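Local coordinates for protein pectate lyase (PDB 5GT5) that cleaves polygalacturonate and partly methylated pectin by endo-acting elimination, probably with calcium as cofactor, at residues T37-A42 and S72-H77; I164-F169 and D439-T444; D174-S179 and S191-D196. The protein carries 1 engineered substitution. One frame throughout, in Å; residues are numbered along the deposited sequence. Where two conformers were deposited one is given.

Contact 1: T37-A42 and S72-H77; sequences TDLALA and SPFAKH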
loop_
_atom_site.group_PDB
_atom_site.type_symbol
_atom_site.label_atom_id
_atom_site.label_comp_id
_atom_site.label_asym_id
_atom_site.label_seq_id
_atom_site.Cartn_x
_atom_site.Cartn_y
_atom_site.Cartn_z
ATOM N N THR A 37 -30.899 -1.031 0.115
ATOM C CA THR A 37 -30.727 -1.077 -1.344
ATOM C C THR A 37 -29.742 -0.018 -1.834
ATOM O O THR A 37 -28.873 -0.323 -2.651
ATOM C CB THR A 37 -32.061 -0.905 -2.054
ATOM O OG1 THR A 37 -32.966 -1.914 -1.587
ATOM C CG2 THR A 37 -31.889 -1.062 -3.566
ATOM N N ASP A 38 -29.859 1.199 -1.309
ATOM C CA ASP A 38 -28.889 2.257 -1.586
ATOM C C ASP A 38 -27.494 1.790 -1.230
ATOM O O ASP A 38 -26.558 2.006 -1.989
ATOM C CB ASP A 38 -29.163 3.527 -0.778
ATOM C CG ASP A 38 -30.494 4.179 -1.102
ATOM O OD1 ASP A 38 -31.063 3.985 -2.218
ATOM O OD2 ASP A 38 -30.954 4.915 -0.206
ATOM N N LEU A 39 -27.337 1.121 -0.087
ATOM C CA LEU A 39 -26.009 0.679 0.315
ATOM C C LEU A 39 -25.483 -0.395 -0.641
ATOM O O LEU A 39 -24.301 -0.387 -1.027
ATOM C CB LEU A 39 -26.050 0.127 1.732
ATOM C CG LEU A 39 -24.669 -0.145 2.361
ATOM C CD1 LEU A 39 -23.859 1.131 2.469
ATOM C CD2 LEU A 39 -24.838 -0.766 3.763
ATOM N N ALA A 40 -26.344 -1.339 -1.000
ATOM C CA ALA A 40 -25.968 -2.398 -1.907
ATOM C C ALA A 40 -25.524 -1.856 -3.258
ATOM O O ALA A 40 -24.540 -2.331 -3.846
ATOM C CB ALA A 40 -27.085 -3.367 -2.077
ATOM N N LEU A 41 -26.233 -0.849 -3.752
ATOM C CA LEU A 41 -25.840 -0.255 -5.021
ATOM C C LEU A 41 -24.525 0.497 -4.915
ATOM O O LEU A 41 -23.683 0.386 -5.812
ATOM C CB LEU A 41 -26.934 0.677 -5.526
ATOM C CG LEU A 41 -28.211 -0.030 -5.981
ATOM C CD1 LEU A 41 -29.311 1.003 -6.316
ATOM C CD2 LEU A 41 -27.933 -0.928 -7.176
ATOM N N ALA A 42 -24.319 1.226 -3.815
ATOM C CA ALA A 42 -23.118 2.029 -3.624
ATOM C C ALA A 42 -21.857 1.180 -3.456
ATOM O O ALA A 42 -20.796 1.552 -3.970
ATOM C CB ALA A 42 -23.289 2.916 -2.424
ATOM N N SER A 72 -25.094 -9.476 -3.948
ATOM C CA SER A 72 -23.765 -8.897 -3.716
ATOM C C SER A 72 -23.846 -7.392 -3.870
ATOM O O SER A 72 -24.435 -6.886 -4.840
ATOM C CB SER A 72 -22.711 -9.461 -4.669
ATOM O OG SER A 72 -22.685 -10.868 -4.595
ATOM N N PRO A 73 -23.266 -6.640 -2.925
ATOM C CA PRO A 73 -22.314 -7.070 -1.879
ATOM C C PRO A 73 -22.914 -7.633 -0.596
ATOM O O PRO A 73 -22.134 -7.884 0.322
ATOM C CB PRO A 73 -21.601 -5.765 -1.534
ATOM C CG PRO A 73 -22.693 -4.718 -1.694
ATOM C CD PRO A 73 -23.488 -5.183 -2.915
ATOM N N PHE A 74 -24.233 -7.781 -0.495
ATOM C CA PHE A 74 -24.860 -8.452 0.658
ATOM C C PHE A 74 -24.964 -9.947 0.446
ATOM O O PHE A 74 -25.265 -10.406 -0.662
ATOM C CB PHE A 74 -26.296 -7.970 0.853
ATOM C CG PHE A 74 -26.438 -6.615 1.504
ATOM C CD1 PHE A 74 -26.082 -5.445 0.819
ATOM C CD2 PHE A 74 -27.030 -6.496 2.767
ATOM C CE1 PHE A 74 -26.252 -4.187 1.408
ATOM C CE2 PHE A 74 -27.207 -5.238 3.371
ATOM C CZ PHE A 74 -26.843 -4.081 2.692
ATOM N N ALA A 75 -24.765 -10.706 1.523
ATOM C CA ALA A 75 -25.045 -12.133 1.520
ATOM C C ALA A 75 -25.621 -12.494 2.871
ATOM O O ALA A 75 -25.412 -11.773 3.849
ATOM C CB ALA A 75 -23.795 -12.920 1.282
ATOM N N LYS A 76 -26.326 -13.609 2.929
ATOM C CA LYS A 76 -26.807 -14.108 4.218
ATOM C C LYS A 76 -25.612 -14.600 5.040
ATOM O O LYS A 76 -24.761 -15.340 4.535
ATOM C CB LYS A 76 -27.797 -15.264 4.018
ATOM C CG LYS A 76 -28.488 -15.675 5.307
ATOM C CD LYS A 76 -29.384 -16.904 5.119
ATOM C CE LYS A 76 -28.535 -18.173 4.971
ATOM N NZ LYS A 76 -27.729 -18.565 6.189
ATOM N N HIS A 77 -25.535 -14.157 6.295
ATOM C CA HIS A 77 -24.501 -14.658 7.205
ATOM C C HIS A 77 -24.956 -15.967 7.862
ATOM O O HIS A 77 -26.074 -16.435 7.611
ATOM C CB HIS A 77 -24.237 -13.607 8.290
ATOM C CG HIS A 77 -22.806 -13.542 8.742
ATOM N ND1 HIS A 77 -22.010 -14.663 8.918
ATOM C CD2 HIS A 77 -22.025 -12.479 9.043
ATOM C CE1 HIS A 77 -20.811 -14.284 9.309
ATOM N NE2 HIS A 77 -20.790 -12.965 9.388
HETATM O O HOH W 1 -25.539 -4.400 -5.539
#

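Contact 2: I164-F169 and D439-T444; sequences IDHCVF and DNWLKT. Engineered in segment 164-169: Val168 (natural residue Gly).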
loop_
_atom_site.group_PDB
_atom_site.type_symbol
_atom_site.label_atom_id
_atom_site.label_comp_id
_atom_site.label_asym_id
_atom_site.label_seq_id
_atom_site.Cartn_x
_atom_site.Cartn_y
_atom_site.Cartn_z
ATOM N N ILE A 164 -10.174 3.567 10.549
ATOM C CA ILE A 164 -11.449 3.495 11.241
ATOM C C ILE A 164 -11.372 4.501 12.377
ATOM O O ILE A 164 -10.479 4.402 13.227
ATOM C CB ILE A 164 -11.694 2.095 11.779
ATOM C CG1 ILE A 164 -11.869 1.127 10.596
ATOM C CG2 ILE A 164 -12.969 2.077 12.658
ATOM C CD1 ILE A 164 -11.618 -0.345 10.936
ATOM N N ASP A 165 -12.281 5.485 12.405
ATOM C CA ASP A 165 -12.082 6.599 13.322
ATOM C C ASP A 165 -13.405 7.187 13.796
ATOM O O ASP A 165 -14.362 7.267 13.029
ATOM C CB ASP A 165 -11.201 7.676 12.645
ATOM C CG ASP A 165 -11.192 8.973 13.403
ATOM O OD1 ASP A 165 -12.101 9.801 13.133
ATOM O OD2 ASP A 165 -10.324 9.184 14.283
ATOM N N HIS A 166 -13.476 7.554 15.075
ATOM C CA HIS A 166 -14.732 8.065 15.643
ATOM C C HIS A 166 -15.906 7.111 15.421
ATOM O O HIS A 166 -17.040 7.508 15.134
ATOM C CB HIS A 166 -15.044 9.476 15.119
ATOM C CG HIS A 166 -14.263 10.556 15.805
ATOM N ND1 HIS A 166 -13.082 11.057 15.302
ATOM C CD2 HIS A 166 -14.504 11.207 16.967
ATOM C CE1 HIS A 166 -12.630 11.997 16.126
ATOM N NE2 HIS A 166 -13.453 12.084 17.155
ATOM N N CYS A 167 -15.636 5.831 15.612
ATOM C CA CYS A 167 -16.690 4.830 15.586
ATOM C C CYS A 167 -16.933 4.276 16.974
ATOM O O CYS A 167 -16.100 4.434 17.874
ATOM C CB CYS A 167 -16.340 3.682 14.625
ATOM S SG CYS A 167 -16.355 4.183 12.875
ATOM N N VAL A 168 -18.095 3.658 17.144
ATOM C CA VAL A 168 -18.483 3.001 18.391
ATOM C C VAL A 168 -18.917 1.577 18.102
ATOM O O VAL A 168 -19.668 1.346 17.146
ATOM C CB VAL A 168 -19.615 3.759 19.051
ATOM C CG1 VAL A 168 -20.147 3.017 20.302
ATOM C CG2 VAL A 168 -19.077 5.031 19.453
ATOM N N PHE A 169 -18.430 0.636 18.917
ATOM C CA PHE A 169 -18.733 -0.782 18.751
ATOM C C PHE A 169 -19.295 -1.310 20.053
ATOM O O PHE A 169 -18.750 -1.032 21.120
ATOM C CB PHE A 169 -17.465 -1.551 18.374
ATOM C CG PHE A 169 -16.822 -1.078 17.103
ATOM C CD1 PHE A 169 -15.969 0.024 17.102
ATOM C CD2 PHE A 169 -17.103 -1.716 15.905
ATOM C CE1 PHE A 169 -15.362 0.448 15.937
ATOM C CE2 PHE A 169 -16.508 -1.290 14.721
ATOM C CZ PHE A 169 -15.641 -0.208 14.733
ATOM N N ASP A 439 -18.366 17.911 5.977
ATOM C CA ASP A 439 -17.199 17.804 5.091
ATOM C C ASP A 439 -15.933 17.434 5.888
ATOM O O ASP A 439 -14.976 16.891 5.333
ATOM C CB ASP A 439 -16.983 19.101 4.313
ATOM C CG ASP A 439 -16.702 20.260 5.225
ATOM O OD1 ASP A 439 -17.584 20.557 6.055
ATOM O OD2 ASP A 439 -15.613 20.867 5.120
ATOM N N ASN A 440 -15.929 17.716 7.193
ATOM C CA ASN A 440 -14.771 17.393 7.987
ATOM C C ASN A 440 -14.520 15.907 8.124
ATOM O O ASN A 440 -13.389 15.504 8.415
ATOM C CB ASN A 440 -14.904 18.025 9.355
ATOM C CG ASN A 440 -14.697 19.509 9.304
ATOM O OD1 ASN A 440 -13.571 19.968 9.096
ATOM N ND2 ASN A 440 -15.780 20.278 9.512
ATOM N N TRP A 441 -15.567 15.113 7.932
ATOM C CA TRP A 441 -15.432 13.661 7.985
ATOM C C TRP A 441 -14.661 13.094 6.796
ATOM O O TRP A 441 -14.145 11.971 6.867
ATOM C CB TRP A 441 -16.796 12.971 8.131
ATOM C CG TRP A 441 -17.412 13.208 9.471
ATOM C CD1 TRP A 441 -18.578 13.873 9.729
ATOM C CD2 TRP A 441 -16.879 12.827 10.755
ATOM N NE1 TRP A 441 -18.808 13.928 11.074
ATOM C CE2 TRP A 441 -17.789 13.287 11.732
ATOM C CE3 TRP A 441 -15.723 12.132 11.173
ATOM C CZ2 TRP A 441 -17.597 13.083 13.100
ATOM C CZ3 TRP A 441 -15.524 11.931 12.539
ATOM C CH2 TRP A 441 -16.454 12.413 13.491
ATOM N N LEU A 442 -14.520 13.875 5.730
ATOM C CA LEU A 442 -13.767 13.447 4.556
ATOM C C LEU A 442 -12.291 13.803 4.630
ATOM O O LEU A 442 -11.495 13.283 3.861
ATOM C CB LEU A 442 -14.365 14.095 3.296
ATOM C CG LEU A 442 -15.848 13.846 3.024
ATOM C CD1 LEU A 442 -16.225 14.411 1.634
ATOM C CD2 LEU A 442 -16.220 12.386 3.126
ATOM N N LYS A 443 -11.937 14.715 5.522
ATOM C CA LYS A 443 -10.545 15.181 5.638
ATOM C C LYS A 443 -9.679 14.239 6.455
ATOM O O LYS A 443 -10.185 13.467 7.290
ATOM C CB LYS A 443 -10.541 16.549 6.316
ATOM C CG LYS A 443 -11.389 17.620 5.595
ATOM C CD LYS A 443 -11.362 18.914 6.424
ATOM C CE LYS A 443 -12.259 19.978 5.856
ATOM N NZ LYS A 443 -12.408 21.102 6.845
ATOM N N THR A 444 -8.373 14.334 6.262
ATOM C CA THR A 444 -7.442 13.536 7.061
ATOM C C THR A 444 -6.509 14.395 7.900
ATOM O O THR A 444 -5.733 13.864 8.698
ATOM C CB THR A 444 -6.613 12.585 6.207
ATOM O OG1 THR A 444 -5.846 13.338 5.259
ATOM C CG2 THR A 444 -7.525 11.609 5.483
#

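Contact 3: D174-S179 and S191-D196; sequences DGLVDS and STFKGD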
loop_
_atom_site.group_PDB
_atom_site.type_symbol
_atom_site.label_atom_id
_atom_site.label_comp_id
_atom_site.label_asym_id
_atom_site.label_seq_id
_atom_site.Cartn_x
_atom_site.Cartn_y
_atom_site.Cartn_z
ATOM N N ASP A 174 -18.318 -12.552 17.842
ATOM C CA ASP A 174 -16.882 -12.810 17.754
ATOM C C ASP A 174 -16.133 -11.485 17.900
ATOM O O ASP A 174 -16.221 -10.836 18.939
ATOM C CB ASP A 174 -16.599 -13.546 16.423
ATOM C CG ASP A 174 -15.239 -14.202 16.338
ATOM O OD1 ASP A 174 -14.488 -14.230 17.325
ATOM O OD2 ASP A 174 -14.955 -14.770 15.250
ATOM N N GLY A 175 -15.416 -11.054 16.880
ATOM C CA GLY A 175 -14.555 -9.887 17.037
ATOM C C GLY A 175 -15.180 -8.547 16.700
ATOM O O GLY A 175 -16.226 -8.438 16.038
ATOM N N LEU A 176 -14.500 -7.500 17.138
ATOM C CA LEU A 176 -14.948 -6.138 16.871
ATOM C C LEU A 176 -14.334 -5.637 15.579
ATOM O O LEU A 176 -15.065 -5.379 14.618
ATOM C CB LEU A 176 -14.588 -5.232 18.039
ATOM C CG LEU A 176 -15.165 -5.683 19.378
ATOM C CD1 LEU A 176 -14.695 -4.724 20.503
ATOM C CD2 LEU A 176 -16.684 -5.752 19.310
ATOM N N VAL A 177 -13.015 -5.461 15.536
ATOM C CA VAL A 177 -12.351 -5.163 14.265
ATOM C C VAL A 177 -11.149 -6.090 14.188
ATOM O O VAL A 177 -10.249 -6.028 15.039
ATOM C CB VAL A 177 -11.875 -3.695 14.112
ATOM C CG1 VAL A 177 -11.229 -3.501 12.739
ATOM C CG2 VAL A 177 -13.050 -2.705 14.298
ATOM N N ASP A 178 -11.148 -6.980 13.195
ATOM C CA ASP A 178 -10.099 -7.972 12.978
ATOM C C ASP A 178 -9.376 -7.642 11.706
ATOM O O ASP A 178 -9.964 -7.095 10.746
ATOM C CB ASP A 178 -10.695 -9.352 12.864
ATOM C CG ASP A 178 -11.315 -9.843 14.168
ATOM O OD1 ASP A 178 -11.011 -9.302 15.248
ATOM O OD2 ASP A 178 -12.124 -10.808 14.108
ATOM N N SER A 179 -8.095 -7.969 11.672
ATOM C CA SER A 179 -7.272 -7.652 10.513
ATOM C C SER A 179 -6.509 -8.902 10.139
ATOM O O SER A 179 -5.793 -9.457 10.991
ATOM C CB SER A 179 -6.357 -6.484 10.843
ATOM O OG SER A 179 -5.697 -6.045 9.668
ATOM N N SER A 191 -12.056 5.971 18.942
ATOM C CA SER A 191 -13.190 5.039 18.895
ATOM C C SER A 191 -13.495 4.421 20.242
ATOM O O SER A 191 -12.603 4.281 21.081
ATOM C CB SER A 191 -12.983 3.958 17.820
ATOM O OG SER A 191 -12.936 4.575 16.522
ATOM N N THR A 192 -14.759 4.071 20.422
ATOM C CA THR A 192 -15.226 3.439 21.659
ATOM C C THR A 192 -15.615 2.001 21.382
ATOM O O THR A 192 -16.308 1.722 20.389
ATOM C CB THR A 192 -16.451 4.198 22.181
ATOM O OG1 THR A 192 -16.018 5.509 22.596
ATOM C CG2 THR A 192 -17.069 3.448 23.368
ATOM N N PHE A 193 -15.149 1.091 22.249
ATOM C CA PHE A 193 -15.494 -0.316 22.220
ATOM C C PHE A 193 -16.049 -0.601 23.596
ATOM O O PHE A 193 -15.342 -0.398 24.580
ATOM C CB PHE A 193 -14.224 -1.142 21.921
ATOM C CG PHE A 193 -13.511 -0.723 20.653
ATOM C CD1 PHE A 193 -12.620 0.366 20.652
ATOM C CD2 PHE A 193 -13.746 -1.408 19.459
ATOM C CE1 PHE A 193 -11.964 0.743 19.481
ATOM C CE2 PHE A 193 -13.120 -1.023 18.279
ATOM C CZ PHE A 193 -12.248 0.054 18.269
ATOM N N LYS A 194 -17.317 -1.004 23.670
ATOM C CA LYS A 194 -17.958 -1.172 24.985
ATOM C C LYS A 194 -18.836 -2.395 25.009
ATOM O O LYS A 194 -19.290 -2.935 23.993
ATOM C CB LYS A 194 -18.789 0.054 25.375
ATOM C CG LYS A 194 -19.896 0.378 24.415
ATOM C CD LYS A 194 -20.635 1.658 24.843
ATOM C CE LYS A 194 -21.682 2.047 23.840
ATOM N NZ LYS A 194 -22.412 3.267 24.322
ATOM N N GLY A 195 -19.078 -2.844 26.226
ATOM C CA GLY A 195 -20.014 -3.927 26.455
ATOM C C GLY A 195 -21.421 -3.441 26.711
ATOM O O GLY A 195 -21.775 -2.269 26.471
ATOM N N ASP A 196 -22.248 -4.377 27.167
ATOM C CA ASP A 196 -23.643 -4.121 27.487
ATOM C C ASP A 196 -23.748 -3.539 28.902
ATOM O O ASP A 196 -23.047 -3.978 29.808
ATOM C CB ASP A 196 -24.371 -5.476 27.420
ATOM C CG ASP A 196 -25.896 -5.352 27.559
ATOM O OD1 ASP A 196 -26.590 -5.243 26.524
ATOM O OD2 ASP A 196 -26.393 -5.440 28.698
#

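Contact 1: T37-A42 and S72-H77
Ala40 of helix 36-43 meets two consecutive residues of 72-77, Pro73 and Phe74. Its CB lies 3.7 Å from Phe74 CE1 and about as far from CD1, set obliquely to the ring. Farther along the same ring, Leu39 CD2 approaches Phe74 CZ at 4.0 Å. The Leu39 and Phe74 side chains cross at about a right angle. Pro73 meets the backbone of the helix. Its CD is 3.2 Å from Ala40 O, and its CG lies a little farther from the same oxygen.

Torsions explain the reach of the ring. Phe74 CG stands anti to its own carbonyl carbon (chi1 -77°), which carries CE1 and CZ to the helix although the CB bond does not point there. Pro73, which follows a cis peptide bond, has its CB bond toward the helix and lays CD and CG against Ala40. A water donates to Ala40 O at 2.9 Å and to Ser72 O at 2.8 Å, bridging the two backbones beside the proline.

Farther out, Phe74 also touches Ile65 and Ile94, and Leu39 packs on Val33, Val52, Ile54 and Ile94. The contact thus sets the N-terminal helix, at one end of the parallel beta-helix, against strand 74-76, an outermost strand of its sheet. An alanine in place of Phe74 is likely to open a gap beside Ala40 and leave Leu39 CD2 without its aromatic partner. Contacts between side chains are apolar and buried, so cohesion here rests mainly on fit, with the water adding a polar link between the backbones.

Contact 2: I164-F169 and D439-T444
His166, at a corner where its backbone takes a left-handed helical conformation, presents a ring face to the edge of the Trp441 indole. This is an offset edge-to-face pair. The ring centroids, taken on the six-membered ring of the indole, are 5.3 Å apart, and the planes meet at 71°. The indole comes in with its far end, CZ3 and CH2. CZ3 is 3.6 Å from His166 CB, and CH2 is 3.7 Å from His166 CG, which lies near the indole plane.

The imidazole is held on its own side by Asp165. His166 ND1 donates to Asp165 OD1 at 2.7 Å, with an N-H...O angle of 162°. The oxygen lies in the imidazole plane but is met 35° out of the carboxylate plane, on the syn side. This bond helps to fix the rotation of the histidine ring. The same OD1 lies at the indole edge, 4.1 Å from Trp441 CZ3.

Segment 164-169 belongs to the parallel beta-helix of polysaccharide lyase family 1. It runs from strand 160-165 into strand 168-169, with His166 and Cys167 at the corner. The tryptophan comes from the loop after helix 419-423, near the C-terminus, so the contact lays the chain's tail against this coil. Trp441 CG is anti to its carbonyl carbon, and this sends the indole to the corner although its CB bond does not aim there.

Arg128 forms a salt bridge to Asp165 OD1, and Ser189 bonds to OD2. Arg128 would probably keep the buried carboxylate ionised. Trp190 stacks on His166, while Trp436 meets Trp441 edge-to-face.

Contact 3: D174-S179 and S191-D196
The CB bonds of Leu176, just before strand 177-180, and of Phe193, on strand 184-194, each point toward the other's segment. Leu176 CD1 does most of the touching. It lies 3.6 Å from Phe193 CD2 and 3.9 Å from Phe193 CB, so one methyl covers the root of the aromatic side chain and the near ring atoms. It approaches the ring obliquely.

The leucine has CG anti to its carbonyl carbon (chi1 -58°) and an extended second torsion (chi2 178°). This places CD1 at the far end of the side chain, against CB and CD2 of Phe193. Phe193 has the same kind of first torsion (chi1 -55°), which sets CD2 and CE2 beside Leu176 and Val177. Val177 CG2 then comes up at the ring edge, near its plane, at 4.3 Å from Phe193 CE2.

Ile188 touches both Val177 and Phe193, and Phe169 meets Phe193 with nearly parallel rings. These residues lie inside the coils of the beta-helix, where strands 177-180 and 184-194 belong to different walls. The contact therefore joins two walls through the core.

On the same short segment, Asp174 and Asp178 are likely calcium ligands, as in a close relative. Gly175 N bonds to Asp152 OD1, another likely ligand. All touching groups across the contact are hydrocarbon, which is consistent with an apolar core lying behind the probable metal site.

Contacts 2 and 3 touch, with centres 16 Å apart. Their strands pair through Phe169 N to Thr192 O at 2.8 Å and Cys167 O to Thr192 N at 2.9 Å, both probable hydrogen bonds. Contact 3 is nested in the long loop that contact 2 closes. Contact 1 closes earlier in the chain, its centre 22 Å from each of the others. It shares a sheet with contact 3, in which strands 74-76 and 177-180 are the outermost. Contact 3 alone reaches the probable active site: the Leu176 side chain is about 7 Å from that of Asp152 and about 8 Å from that of Arg276, the likely catalytic residue. Contacts 1 and 2 lie away from it.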